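Long-range contact in secreted effector CSEP0064 (Blumeria graminis f. sp. hordei, PDB 6FMB), which binds host RNA without cleaving it and protects host ribosomal RNA from degradation induced by ribosome-inactivating proteins, so raising plant susceptibility to infection: residues 51-56 with 71-76. Sequence-based numbering, arbitrary orientation.
Sequences VRQFPV and YILTNK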
# COMPACT_ATOMS: atom_id res chain seq x y z
N VAL A 51 11.35 2.33 0.02
CA VAL A 51 9.89 2.28 -0.13
C VAL A 51 9.51 0.88 -0.62
O VAL A 51 10.24 0.24 -1.39
CB VAL A 51 9.40 3.39 -1.10
CG1 VAL A 51 7.96 3.17 -1.54
CG2 VAL A 51 9.52 4.74 -0.42
N ARG A 52 8.36 0.40 -0.14
CA ARG A 52 7.82 -0.89 -0.53
C ARG A 52 6.37 -0.75 -0.97
O ARG A 52 5.60 0.08 -0.47
CB ARG A 52 7.95 -1.89 0.62
CG ARG A 52 9.39 -2.29 0.88
CD ARG A 52 9.52 -3.33 1.98
NE ARG A 52 10.88 -3.83 2.02
CZ ARG A 52 11.24 -5.05 2.41
NH1 ARG A 52 10.36 -5.89 2.90
NH2 ARG A 52 12.52 -5.39 2.34
N GLN A 53 6.01 -1.61 -1.94
CA GLN A 53 4.66 -1.74 -2.46
C GLN A 53 4.04 -3.04 -1.93
O GLN A 53 4.66 -4.10 -2.08
CB GLN A 53 4.65 -1.76 -3.99
CG GLN A 53 3.26 -1.78 -4.62
CD GLN A 53 3.09 -2.69 -5.81
OE1 GLN A 53 3.98 -3.45 -6.15
NE2 GLN A 53 1.91 -2.65 -6.43
N PHE A 54 2.84 -2.95 -1.33
CA PHE A 54 2.19 -4.16 -0.81
C PHE A 54 0.70 -4.03 -1.05
O PHE A 54 0.13 -2.95 -0.83
CB PHE A 54 2.52 -4.38 0.68
CG PHE A 54 2.19 -5.77 1.16
CD1 PHE A 54 3.11 -6.82 1.01
CD2 PHE A 54 0.98 -6.06 1.78
CE1 PHE A 54 2.80 -8.11 1.41
CE2 PHE A 54 0.68 -7.35 2.20
CZ PHE A 54 1.60 -8.38 2.02
N PRO A 55 0.04 -5.10 -1.50
CA PRO A 55 -1.39 -4.97 -1.79
C PRO A 55 -2.26 -4.82 -0.54
O PRO A 55 -1.86 -5.21 0.57
CB PRO A 55 -1.72 -6.28 -2.56
CG PRO A 55 -0.41 -6.79 -3.06
CD PRO A 55 0.52 -6.44 -1.93
N VAL A 56 -3.46 -4.27 -0.73
CA VAL A 56 -4.43 -4.07 0.37
C VAL A 56 -5.82 -4.42 -0.17
O VAL A 56 -6.08 -4.30 -1.38
CB VAL A 56 -4.31 -2.62 0.95
CG1 VAL A 56 -4.79 -1.57 -0.03
CG2 VAL A 56 -5.04 -2.46 2.29
N TYR A 71 -3.33 -1.04 -3.60
CA TYR A 71 -2.04 -1.25 -2.96
C TYR A 71 -1.57 -0.01 -2.25
O TYR A 71 -2.04 1.09 -2.52
CB TYR A 71 -0.98 -1.72 -3.98
CG TYR A 71 -0.68 -0.74 -5.11
CD1 TYR A 71 0.31 0.23 -4.97
CD2 TYR A 71 -1.34 -0.84 -6.34
CE1 TYR A 71 0.60 1.09 -6.01
CE2 TYR A 71 -1.04 0.03 -7.39
CZ TYR A 71 -0.08 1.00 -7.21
OH TYR A 71 0.21 1.86 -8.25
N ILE A 72 -0.64 -0.19 -1.32
CA ILE A 72 0.03 0.93 -0.65
C ILE A 72 1.46 1.06 -1.15
O ILE A 72 2.07 0.09 -1.61
CB ILE A 72 -0.01 0.79 0.89
CG1 ILE A 72 0.95 -0.28 1.43
CG2 ILE A 72 -1.44 0.49 1.35
CD1 ILE A 72 1.26 -0.07 2.89
N LEU A 73 1.97 2.28 -1.03
CA LEU A 73 3.41 2.55 -1.07
C LEU A 73 3.77 3.18 0.28
O LEU A 73 3.07 4.11 0.74
CB LEU A 73 3.80 3.49 -2.21
CG LEU A 73 3.53 3.01 -3.63
CD1 LEU A 73 3.89 4.09 -4.64
CD2 LEU A 73 4.29 1.75 -3.96
N THR A 74 4.83 2.69 0.90
CA THR A 74 5.22 3.17 2.22
C THR A 74 6.72 3.04 2.47
O THR A 74 7.35 2.13 1.92
CB THR A 74 4.43 2.38 3.31
OG1 THR A 74 4.61 2.99 4.59
CG2 THR A 74 4.83 0.88 3.35
N ASN A 75 7.28 3.92 3.29
CA ASN A 75 8.60 3.67 3.86
C ASN A 75 8.39 2.99 5.23
O ASN A 75 7.24 2.72 5.65
CB ASN A 75 9.49 4.93 3.86
CG ASN A 75 8.95 6.05 4.70
OD1 ASN A 75 7.96 5.89 5.41
ND2 ASN A 75 9.60 7.21 4.62
N LYS A 76 9.46 2.61 5.91
CA LYS A 76 9.30 1.74 7.09
C LYS A 76 8.36 2.32 8.17
O LYS A 76 7.52 1.61 8.73
CB LYS A 76 10.68 1.40 7.68
CG LYS A 76 10.66 0.40 8.86
CD LYS A 76 12.07 0.06 9.33
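Q53 and Y71 meet across the two middle strands of the four-stranded antiparallel sheet in this RNase-like fold. Q53 NE2 lies over one face of the Y71 ring, offset toward the rim. Q53 NE2 is 3.5 Å from Y71 CG, and the amide and ring planes stand 90° apart. The aliphatic part of Q53 shares the contact: Q53 CG, placed anti to the backbone N (chi1 -175°), is 3.6 Å from Y71 CD1, and the chain bends at chi2 beyond it. L73 shares its face of the sheet with Q53, and L73 CD2 is 3.5 Å from Q53 CB. F84 of the adjoining strand 81-85 also meets the Y71 ring.

The other face carries R52, F54, I72 and T74, with F54 on A24 and I72 on A20 and V21 of helix 14-24. F54 and I72 are only loosely in touch with each other, CB to CG1. V56 CG1 reaches I72 CG2 at 4.2 Å. The R52 side chain leads away from T74 to a salt bridge with E50 and to the carbonyl oxygens of A24 and Y27.

Two hydrogen-bonded pairs, R52 with T74 and F54 with I72, hold the backbones in register. Between them Q53 faces L73 in a non-hydrogen-bonded pair. I72 O accepts the F54 N-H and also a CA-H contact from Q53 CA at 3.3 Å.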